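Local atomic coordinates of peptidase M16 inactive domain family protein (PDB entry 3GWB), a protein that is of unconfirmed function but belongs to the M16 peptidase family, with a region classed as its inactive domain, and is perhaps related to metal-dependent hydrolases. Residues 26-37 and 365-376; 235-246 and 411-421. One frame throughout, in Å; residues are numbered along the deposited sequence.

From the N terminus, the chain first lays down residues 26-37, two strands of the six-stranded mixed sheet and the loop connecting them. Later it forms residues 235-246, an edge strand of the separate five-stranded sheet. Interaction 1 closes when helix 365-377 returns to the first sheet, 328 residues after Asp-37. Interaction 2 closes with residues 411-421, which begin 165 positions after Pro-246 and whose strand 414-419 pairs with the edge strand. The two closures cross, because the segments alternate along the chain. Their centres lie 41 Å apart on opposite sides of the chain's centre, and both contacts also reach the second subunit.

Interaction 1 of 2, residues 26-37 and 365-376; sequences LFVEARELPMFD and NADIVGQLGAMG
Leu-26 meets the helix near the far end of residues 365-376. Its CD2 lies 3.4 Å from Leu-372 O and also touches Met-375 CB, while CD1 comes within 4.0 Å of Gly-376 CA, where bare glycine backbone lets the leucine branch lie close. Two residues on, Val-28 turns to the same helix. With CG1 anti to the backbone N (chi1 171°), CG2 is directed between two helix side chains, 3.6 Å from Leu-372 CD1 and, in a right-angled crossing, 4.0 Å from Ile-368 CG2. Branched aliphatic side chains suit this apolar seam between strand and helix.

Past the strand the contact becomes polar and centres on Asn-365. Ala-30, small enough to sit beside an amide, has its CB 3.5 Å from Asn-365 OD1. Glu-32 slides past the same residue in the opposite direction, its carboxylate plane turned 50° from the amide. Water 1 donates to Ala-30 O and Leu-33 O and accepts from Asn-365 ND2, tying the loop to the helix start. ND2 also donates to water 3, which donates to Asp-37 OD2 at 2.6 Å; two waters thus engage the amide nitrogen.

The carboxylate plane of Asp-37 is turned 88° from that amide. Its OD1 lies 3.0 Å from Ala-366 N, too bent for a hydrogen bond, although the positive helix start would probably stabilise its charge. Asp-37 CB packs on Val-369 CG1.

At the loop, Glu-32 O accepts a hydrogen bond from Lys-107 NZ of the second subunit. The helix runs roughly antiparallel to strand 26-29. Between that strand and 35-42 in the sheet lies strand 197-203, whose Val-202 touches Asn-365, Ile-368 and Leu-372.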
loop_
_atom_site.group_PDB
_atom_site.type_symbol
_atom_site.label_atom_id
_atom_site.label_comp_id
_atom_site.label_asym_id
_atom_site.label_seq_id
_atom_site.Cartn_x
_atom_site.Cartn_y
_atom_site.Cartn_z
ATOM N N LEU A 26 20.418 10.620 17.308
ATOM C CA LEU A 26 19.541 10.408 18.464
ATOM C C LEU A 26 19.396 8.902 18.625
ATOM O O LEU A 26 19.162 8.180 17.646
ATOM C CB LEU A 26 18.173 11.057 18.266
ATOM C CG LEU A 26 18.160 12.582 18.385
ATOM C CD1 LEU A 26 18.705 13.218 17.103
ATOM C CD2 LEU A 26 16.737 13.040 18.648
ATOM N N PHE A 27 19.516 8.424 19.854
ATOM C CA PHE A 27 19.472 6.993 20.111
ATOM C C PHE A 27 18.729 6.591 21.374
ATOM O O PHE A 27 18.831 7.255 22.411
ATOM C CB PHE A 27 20.913 6.481 20.185
ATOM C CG PHE A 27 21.051 5.107 20.773
ATOM C CD1 PHE A 27 20.559 3.989 20.102
ATOM C CD2 PHE A 27 21.700 4.930 21.993
ATOM C CE1 PHE A 27 20.708 2.713 20.648
ATOM C CE2 PHE A 27 21.853 3.660 22.542
ATOM C CZ PHE A 27 21.363 2.554 21.867
ATOM N N VAL A 28 17.974 5.500 21.269
ATOM C CA VAL A 28 17.244 4.945 22.406
ATOM C C VAL A 28 17.572 3.454 22.459
ATOM O O VAL A 28 17.336 2.720 21.489
ATOM C CB VAL A 28 15.711 5.108 22.250
ATOM C CG1 VAL A 28 14.989 4.332 23.346
ATOM C CG2 VAL A 28 15.331 6.580 22.312
ATOM N N GLU A 29 18.137 3.006 23.575
ATOM C CA GLU A 29 18.464 1.596 23.719
ATOM C C GLU A 29 17.172 0.867 24.095
ATOM O O GLU A 29 16.430 1.321 24.964
ATOM C CB GLU A 29 19.520 1.391 24.810
ATOM C CG GLU A 29 20.105 -0.019 24.840
ATOM C CD GLU A 29 21.149 -0.217 25.929
ATOM O OE1 GLU A 29 22.042 0.644 26.058
ATOM O OE2 GLU A 29 21.092 -1.242 26.645
ATOM N N ALA A 30 16.900 -0.242 23.416
ATOM C CA ALA A 30 15.706 -1.057 23.658
ATOM C C ALA A 30 16.151 -2.488 23.408
ATOM O O ALA A 30 16.330 -2.893 22.267
ATOM C CB ALA A 30 14.611 -0.672 22.692
ATOM N N ARG A 31 16.319 -3.249 24.480
ATOM C CA ARG A 31 16.816 -4.609 24.378
ATOM C C ARG A 31 15.792 -5.735 24.309
ATOM O O ARG A 31 16.180 -6.900 24.259
ATOM C CB ARG A 31 17.749 -4.878 25.555
ATOM C CG ARG A 31 18.895 -3.893 25.687
ATOM C CD ARG A 31 19.945 -4.146 24.626
ATOM N NE ARG A 31 21.198 -3.476 24.945
ATOM C CZ ARG A 31 22.368 -3.803 24.413
ATOM N NH1 ARG A 31 22.441 -4.796 23.537
ATOM N NH2 ARG A 31 23.461 -3.140 24.761
ATOM N N GLU A 32 14.503 -5.411 24.311
ATOM C CA GLU A 32 13.476 -6.457 24.276
ATOM C C GLU A 32 13.565 -7.409 23.083
ATOM O O GLU A 32 13.449 -8.625 23.241
ATOM C CB GLU A 32 12.078 -5.835 24.329
ATOM C CG GLU A 32 11.834 -4.695 23.335
ATOM C CD GLU A 32 12.312 -3.332 23.841
ATOM O OE1 GLU A 32 12.043 -2.321 23.152
ATOM O OE2 GLU A 32 12.946 -3.264 24.917
ATOM N N LEU A 33 13.772 -6.856 21.892
ATOM C CA LEU A 33 13.867 -7.650 20.664
ATOM C C LEU A 33 15.258 -7.568 20.050
ATOM O O LEU A 33 15.906 -6.520 20.104
ATOM C CB LEU A 33 12.842 -7.150 19.643
ATOM C CG LEU A 33 11.390 -7.217 20.114
ATOM C CD1 LEU A 33 10.510 -6.347 19.220
ATOM C CD2 LEU A 33 10.929 -8.668 20.112
ATOM N N PRO A 34 15.726 -8.671 19.437
ATOM C CA PRO A 34 17.046 -8.750 18.800
ATOM C C PRO A 34 17.081 -8.067 17.433
ATOM O O PRO A 34 17.437 -8.672 16.420
ATOM C CB PRO A 34 17.278 -10.252 18.709
ATOM C CG PRO A 34 15.898 -10.754 18.371
ATOM C CD PRO A 34 15.022 -9.967 19.342
HETATM N N MSE A 35 16.715 -6.797 17.409
HETATM C CA MSE A 35 16.694 -6.045 16.164
HETATM C C MSE A 35 16.751 -4.561 16.452
HETATM O O MSE A 35 16.699 -4.145 17.604
HETATM C CB MSE A 35 15.428 -6.379 15.365
HETATM C CG MSE A 35 14.147 -6.448 16.185
HETATM SE SE MSE A 35 12.725 -7.133 15.247
HETATM C CE MSE A 35 13.570 -8.312 14.157
ATOM N N PHE A 36 16.865 -3.756 15.406
ATOM C CA PHE A 36 16.915 -2.319 15.605
ATOM C C PHE A 36 16.456 -1.601 14.351
ATOM O O PHE A 36 16.404 -2.191 13.263
ATOM C CB PHE A 36 18.337 -1.875 15.984
ATOM C CG PHE A 36 19.317 -1.938 14.847
ATOM C CD1 PHE A 36 19.489 -0.849 13.999
ATOM C CD2 PHE A 36 20.055 -3.090 14.614
ATOM C CE1 PHE A 36 20.381 -0.911 12.928
ATOM C CE2 PHE A 36 20.950 -3.167 13.544
ATOM C CZ PHE A 36 21.115 -2.072 12.701
ATOM N N ASP A 37 16.113 -0.329 14.524
ATOM C CA ASP A 37 15.658 0.509 13.432
ATOM C C ASP A 37 16.593 1.695 13.286
ATOM O O ASP A 37 16.901 2.373 14.268
ATOM C CB ASP A 37 14.247 1.026 13.701
ATOM C CG ASP A 37 13.200 -0.063 13.601
ATOM O OD1 ASP A 37 11.999 0.253 13.709
ATOM O OD2 ASP A 37 13.580 -1.235 13.417
ATOM N N ASN A 365 10.070 -0.024 18.358
ATOM C CA ASN A 365 11.251 0.652 17.845
ATOM C C ASN A 365 10.887 1.561 16.665
ATOM O O ASN A 365 11.384 2.681 16.571
ATOM C CB ASN A 365 12.323 -0.370 17.429
ATOM C CG ASN A 365 12.866 -1.166 18.609
ATOM O OD1 ASN A 365 12.631 -0.823 19.765
ATOM N ND2 ASN A 365 13.605 -2.228 18.319
ATOM N N ALA A 366 10.002 1.093 15.783
ATOM C CA ALA A 366 9.599 1.882 14.613
ATOM C C ALA A 366 8.888 3.178 14.995
ATOM O O ALA A 366 9.119 4.227 14.387
ATOM C CB ALA A 366 8.691 1.055 13.698
ATOM N N ASP A 367 8.009 3.103 15.991
ATOM C CA ASP A 367 7.288 4.293 16.418
ATOM C C ASP A 367 8.250 5.279 17.072
ATOM O O ASP A 367 8.205 6.473 16.799
ATOM C CB ASP A 367 6.168 3.935 17.395
ATOM C CG ASP A 367 4.975 3.292 16.704
ATOM O OD1 ASP A 367 4.490 3.864 15.700
ATOM O OD2 ASP A 367 4.518 2.225 17.172
ATOM N N ILE A 368 9.123 4.769 17.931
ATOM C CA ILE A 368 10.094 5.620 18.619
ATOM C C ILE A 368 11.052 6.268 17.623
ATOM O O ILE A 368 11.247 7.482 17.641
ATOM C CB ILE A 368 10.910 4.813 19.660
ATOM C CG1 ILE A 368 9.967 4.204 20.700
ATOM C CG2 ILE A 368 11.924 5.717 20.357
ATOM C CD1 ILE A 368 9.158 5.232 21.473
ATOM N N VAL A 369 11.636 5.464 16.739
ATOM C CA VAL A 369 12.579 5.994 15.759
ATOM C C VAL A 369 11.931 7.100 14.910
ATOM O O VAL A 369 12.594 8.064 14.518
ATOM C CB VAL A 369 13.134 4.861 14.851
ATOM C CG1 VAL A 369 12.147 4.542 13.714
ATOM C CG2 VAL A 369 14.503 5.269 14.311
ATOM N N GLY A 370 10.634 6.966 14.641
ATOM C CA GLY A 370 9.938 7.991 13.871
ATOM C C GLY A 370 9.912 9.324 14.612
ATOM O O GLY A 370 10.145 10.384 14.027
ATOM N N GLN A 371 9.629 9.273 15.909
ATOM C CA GLN A 371 9.575 10.476 16.735
ATOM C C GLN A 371 10.956 11.088 16.916
ATOM O O GLN A 371 11.100 12.312 16.900
ATOM C CB GLN A 371 8.973 10.156 18.107
ATOM C CG GLN A 371 7.537 9.655 18.052
ATOM C CD GLN A 371 6.592 10.658 17.416
ATOM O OE1 GLN A 371 6.505 11.810 17.849
ATOM N NE2 GLN A 371 5.872 10.224 16.385
ATOM N N LEU A 372 11.968 10.238 17.089
ATOM C CA LEU A 372 13.341 10.717 17.260
ATOM C C LEU A 372 13.794 11.490 16.029
ATOM O O LEU A 372 14.480 12.513 16.135
ATOM C CB LEU A 372 14.300 9.547 17.492
ATOM C CG LEU A 372 14.246 8.819 18.835
ATOM C CD1 LEU A 372 15.471 7.899 18.948
ATOM C CD2 LEU A 372 14.260 9.834 19.976
ATOM N N GLY A 373 13.417 10.986 14.857
ATOM C CA GLY A 373 13.779 11.650 13.620
ATOM C C GLY A 373 13.175 13.039 13.577
ATOM O O GLY A 373 13.851 14.003 13.221
ATOM N N ALA A 374 11.901 13.144 13.946
ATOM C CA ALA A 374 11.215 14.432 13.952
ATOM C C ALA A 374 11.822 15.348 15.012
ATOM O O ALA A 374 11.969 16.546 14.789
ATOM C CB ALA A 374 9.725 14.241 14.219
HETATM N N MSE A 375 12.172 14.783 16.164
HETATM C CA MSE A 375 12.775 15.569 17.237
HETATM C C MSE A 375 14.066 16.208 16.733
HETATM O O MSE A 375 14.298 17.410 16.924
HETATM C CB MSE A 375 13.069 14.678 18.454
HETATM C CG MSE A 375 11.823 14.298 19.284
HETATM SE SE MSE A 375 12.107 12.974 20.519
HETATM C CE MSE A 375 13.425 13.666 21.476
ATOM N N GLY A 376 14.898 15.407 16.072
ATOM C CA GLY A 376 16.157 15.915 15.563
ATOM C C GLY A 376 16.017 16.881 14.405
ATOM O O GLY A 376 16.674 17.924 14.371
HETATM O O HOH W 1 14.601 -4.155 20.453
HETATM O O HOH W 2 11.051 -0.060 21.486
HETATM O O HOH W 3 13.495 -3.066 15.299
#

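Interaction 2 of 2, residues 235-246 and 411-421; sequences EPKASIGHIEFP and DKMVIVSAGPT
A parallel strand pair at the margin of a mixed five-stranded sheet forms this contact, with 239-244 an outermost strand within this chain and 414-419 its neighbour. Ile-415 N donates to Ser-239 O at 2.8 Å, and Ile-415 O accepts from Gly-241 N. Ser-417 and Gly-419 continue the zigzag: each gives its N-H to one carbonyl and takes the N-H two residues later, as parallel strands do. At the end Phe-245 N still reaches Gly-419 O, but from above the carbonyl plane (70° out of it).

On one face Ile-240 and Ile-415, beta-branched residues well suited to strands, lie side by side, pointing the same way, with Ile-240 CG1 4.0 Å from Ile-415 CB. Farther along, the extended chi1 of His-242 (178°) carries the ring along the strand and brings its ND1 edge to Ser-417 OG. The two share a nearly straight hydrogen bond of 3.0 Å in the ring plane. Histidine can use both ring nitrogens, and NE2 donates to Glu-244 OE1 at 3.2 Å from above the carboxylate plane. OE1 also accepts from Thr-421 OG1 (2.8 Å), and OE2 takes Thr-421 N on its syn lone pair; both oxygens therefore grip Thr-421, just past the strand. On the opposite face Ile-243 CB packs 4.1 Å from Ala-418 CB.

Phe-245 touches Pro-246 of the second subunit. Strand 414-419 bonds on its other side to strand 249-257. Val-414 and Val-416 pack on Leu-155 of helix 147-160, and Ile-415 on helix 323-340.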
loop_
_atom_site.group_PDB
_atom_site.type_symbol
_atom_site.label_atom_id
_atom_site.label_comp_id
_atom_site.label_asym_id
_atom_site.label_seq_id
_atom_site.Cartn_x
_atom_site.Cartn_y
_atom_site.Cartn_z
ATOM N N GLU A 235 0.333 34.907 4.500
ATOM C CA GLU A 235 -1.056 34.552 4.784
ATOM C C GLU A 235 -1.875 34.745 3.515
ATOM O O GLU A 235 -2.020 35.866 3.036
ATOM C CB GLU A 235 -1.620 35.459 5.881
ATOM C CG GLU A 235 -1.111 35.156 7.278
ATOM C CD GLU A 235 -1.757 33.920 7.863
ATOM O OE1 GLU A 235 -1.640 32.841 7.243
ATOM O OE2 GLU A 235 -2.385 34.029 8.938
ATOM N N PRO A 236 -2.422 33.658 2.953
ATOM C CA PRO A 236 -3.222 33.783 1.735
ATOM C C PRO A 236 -4.587 34.397 2.036
ATOM O O PRO A 236 -5.087 34.290 3.156
ATOM C CB PRO A 236 -3.342 32.341 1.266
ATOM C CG PRO A 236 -3.452 31.611 2.564
ATOM C CD PRO A 236 -2.368 32.255 3.398
ATOM N N LYS A 237 -5.185 35.038 1.038
ATOM C CA LYS A 237 -6.504 35.641 1.211
ATOM C C LYS A 237 -7.556 34.542 1.071
ATOM O O LYS A 237 -7.363 33.582 0.326
ATOM C CB LYS A 237 -6.742 36.724 0.153
ATOM C CG LYS A 237 -6.581 36.232 -1.278
ATOM C CD LYS A 237 -7.014 37.279 -2.298
ATOM C CE LYS A 237 -6.737 36.803 -3.719
ATOM N NZ LYS A 237 -7.371 35.477 -4.002
ATOM N N ALA A 238 -8.662 34.674 1.797
ATOM C CA ALA A 238 -9.727 33.682 1.724
ATOM C C ALA A 238 -10.288 33.652 0.307
ATOM O O ALA A 238 -10.447 34.694 -0.328
ATOM C CB ALA A 238 -10.834 34.021 2.722
ATOM N N SER A 239 -10.579 32.458 -0.193
ATOM C CA SER A 239 -11.133 32.333 -1.533
ATOM C C SER A 239 -11.815 30.987 -1.718
ATOM O O SER A 239 -11.566 30.047 -0.962
ATOM C CB SER A 239 -10.033 32.505 -2.589
ATOM O OG SER A 239 -9.076 31.460 -2.529
ATOM N N ILE A 240 -12.681 30.908 -2.720
ATOM C CA ILE A 240 -13.392 29.676 -3.022
ATOM C C ILE A 240 -13.206 29.344 -4.493
ATOM O O ILE A 240 -13.393 30.197 -5.365
ATOM C CB ILE A 240 -14.901 29.802 -2.720
ATOM C CG1 ILE A 240 -15.110 30.004 -1.218
ATOM C CG2 ILE A 240 -15.638 28.550 -3.181
ATOM C CD1 ILE A 240 -16.564 30.067 -0.800
ATOM N N GLY A 241 -12.824 28.102 -4.761
ATOM C CA GLY A 241 -12.611 27.670 -6.127
ATOM C C GLY A 241 -13.346 26.377 -6.408
ATOM O O GLY A 241 -13.568 25.564 -5.507
ATOM N N HIS A 242 -13.730 26.185 -7.666
ATOM C CA HIS A 242 -14.442 24.980 -8.056
ATOM C C HIS A 242 -13.833 24.387 -9.309
ATOM O O HIS A 242 -13.555 25.101 -10.268
ATOM C CB HIS A 242 -15.919 25.286 -8.316
ATOM C CG HIS A 242 -16.708 24.096 -8.770
ATOM N ND1 HIS A 242 -17.036 23.055 -7.926
ATOM C CD2 HIS A 242 -17.210 23.771 -9.984
ATOM C CE1 HIS A 242 -17.708 22.137 -8.604
ATOM N NE2 HIS A 242 -17.826 22.549 -9.854
ATOM N N ILE A 243 -13.619 23.077 -9.291
ATOM C CA ILE A 243 -13.069 22.383 -10.443
ATOM C C ILE A 243 -14.169 21.497 -10.998
ATOM O O ILE A 243 -14.585 20.538 -10.350
ATOM C CB ILE A 243 -11.873 21.497 -10.059
ATOM C CG1 ILE A 243 -10.800 22.342 -9.370
ATOM C CG2 ILE A 243 -11.315 20.829 -11.307
ATOM C CD1 ILE A 243 -9.616 21.544 -8.877
ATOM N N GLU A 244 -14.647 21.831 -12.193
ATOM C CA GLU A 244 -15.711 21.068 -12.834
ATOM C C GLU A 244 -15.250 19.659 -13.181
ATOM O O GLU A 244 -14.273 19.477 -13.906
ATOM C CB GLU A 244 -16.173 21.783 -14.104
ATOM C CG GLU A 244 -17.472 21.253 -14.687
ATOM C CD GLU A 244 -18.631 21.347 -13.710
ATOM O OE1 GLU A 244 -18.671 22.311 -12.917
ATOM O OE2 GLU A 244 -19.514 20.466 -13.746
ATOM N N PHE A 245 -15.958 18.668 -12.652
ATOM C CA PHE A 245 -15.648 17.265 -12.895
ATOM C C PHE A 245 -17.001 16.557 -12.932
ATOM O O PHE A 245 -17.626 16.341 -11.892
ATOM C CB PHE A 245 -14.787 16.712 -11.756
ATOM C CG PHE A 245 -13.970 15.512 -12.137
ATOM C CD1 PHE A 245 -12.810 15.657 -12.889
ATOM C CD2 PHE A 245 -14.362 14.236 -11.750
ATOM C CE1 PHE A 245 -12.047 14.546 -13.249
ATOM C CE2 PHE A 245 -13.608 13.119 -12.104
ATOM C CZ PHE A 245 -12.449 13.274 -12.856
ATOM N N PRO A 246 -17.469 16.191 -14.137
ATOM C CA PRO A 246 -18.747 15.514 -14.369
ATOM C C PRO A 246 -18.994 14.214 -13.607
ATOM O O PRO A 246 -20.017 13.564 -13.821
ATOM C CB PRO A 246 -18.770 15.330 -15.887
ATOM C CG PRO A 246 -17.329 15.219 -16.232
ATOM C CD PRO A 246 -16.713 16.307 -15.396
ATOM N N ASP A 411 -12.520 33.287 9.014
ATOM C CA ASP A 411 -12.425 34.234 7.899
ATOM C C ASP A 411 -11.219 34.005 6.986
ATOM O O ASP A 411 -11.064 34.695 5.976
ATOM C CB ASP A 411 -12.349 35.677 8.423
ATOM C CG ASP A 411 -13.588 36.098 9.197
ATOM O OD1 ASP A 411 -14.708 35.749 8.774
ATOM O OD2 ASP A 411 -13.443 36.800 10.222
ATOM N N LYS A 412 -10.367 33.048 7.332
ATOM C CA LYS A 412 -9.167 32.797 6.541
ATOM C C LYS A 412 -9.193 31.532 5.693
ATOM O O LYS A 412 -8.236 31.252 4.968
ATOM C CB LYS A 412 -7.939 32.747 7.456
ATOM C CG LYS A 412 -7.634 34.038 8.198
ATOM C CD LYS A 412 -6.328 33.899 8.956
ATOM C CE LYS A 412 -5.868 35.212 9.588
ATOM N NZ LYS A 412 -6.793 35.685 10.649
HETATM N N MSE A 413 -10.281 30.775 5.775
HETATM C CA MSE A 413 -10.387 29.529 5.023
HETATM C C MSE A 413 -10.388 29.677 3.511
HETATM O O MSE A 413 -11.037 30.565 2.946
HETATM C CB MSE A 413 -11.633 28.744 5.452
HETATM C CG MSE A 413 -11.440 27.912 6.716
HETATM SE SE MSE A 413 -10.395 26.444 6.483
HETATM C CE MSE A 413 -11.215 25.284 7.580
ATOM N N VAL A 414 -9.622 28.799 2.875
ATOM C CA VAL A 414 -9.515 28.734 1.426
ATOM C C VAL A 414 -10.259 27.452 1.096
ATOM O O VAL A 414 -9.934 26.383 1.622
ATOM C CB VAL A 414 -8.052 28.603 0.973
ATOM C CG1 VAL A 414 -7.985 28.464 -0.543
ATOM C CG2 VAL A 414 -7.263 29.812 1.434
ATOM N N ILE A 415 -11.265 27.554 0.241
ATOM C CA ILE A 415 -12.056 26.389 -0.100
ATOM C C ILE A 415 -11.962 25.992 -1.565
ATOM O O ILE A 415 -12.000 26.833 -2.460
ATOM C CB ILE A 415 -13.515 26.636 0.271
ATOM C CG1 ILE A 415 -13.589 27.070 1.736
ATOM C CG2 ILE A 415 -14.339 25.381 0.034
ATOM C CD1 ILE A 415 -14.932 27.615 2.139
ATOM N N VAL A 416 -11.834 24.693 -1.797
ATOM C CA VAL A 416 -11.744 24.171 -3.147
ATOM C C VAL A 416 -12.559 22.896 -3.255
ATOM O O VAL A 416 -12.342 21.940 -2.506
ATOM C CB VAL A 416 -10.282 23.860 -3.534
ATOM C CG1 VAL A 416 -10.229 23.287 -4.942
ATOM C CG2 VAL A 416 -9.440 25.122 -3.438
ATOM N N SER A 417 -13.505 22.892 -4.185
ATOM C CA SER A 417 -14.349 21.732 -4.412
ATOM C C SER A 417 -14.161 21.235 -5.840
ATOM O O SER A 417 -13.860 22.012 -6.743
ATOM C CB SER A 417 -15.818 22.091 -4.187
ATOM O OG SER A 417 -16.210 23.151 -5.038
ATOM N N ALA A 418 -14.322 19.933 -6.031
ATOM C CA ALA A 418 -14.192 19.333 -7.350
ATOM C C ALA A 418 -15.376 18.405 -7.526
ATOM O O ALA A 418 -15.558 17.455 -6.759
ATOM C CB ALA A 418 -12.886 18.550 -7.459
ATOM N N GLY A 419 -16.190 18.693 -8.531
ATOM C CA GLY A 419 -17.360 17.884 -8.796
ATOM C C GLY A 419 -18.194 18.542 -9.874
ATOM O O GLY A 419 -17.770 19.538 -10.456
ATOM N N PRO A 420 -19.387 18.011 -10.165
ATOM C CA PRO A 420 -20.266 18.576 -11.191
ATOM C C PRO A 420 -21.135 19.694 -10.633
ATOM O O PRO A 420 -21.379 19.750 -9.423
ATOM C CB PRO A 420 -21.108 17.381 -11.596
ATOM C CG PRO A 420 -21.329 16.722 -10.267
ATOM C CD PRO A 420 -19.945 16.753 -9.641
ATOM N N THR A 421 -21.607 20.573 -11.510
ATOM C CA THR A 421 -22.483 21.660 -11.090
ATOM C C THR A 421 -23.903 21.152 -11.282
ATOM O O THR A 421 -24.387 21.067 -12.405
ATOM C CB THR A 421 -22.261 22.924 -11.940
ATOM O OG1 THR A 421 -20.938 23.420 -11.699
ATOM C CG2 THR A 421 -23.266 24.007 -11.568
HETATM O O HOH W 4 -5.790 31.866 4.671
#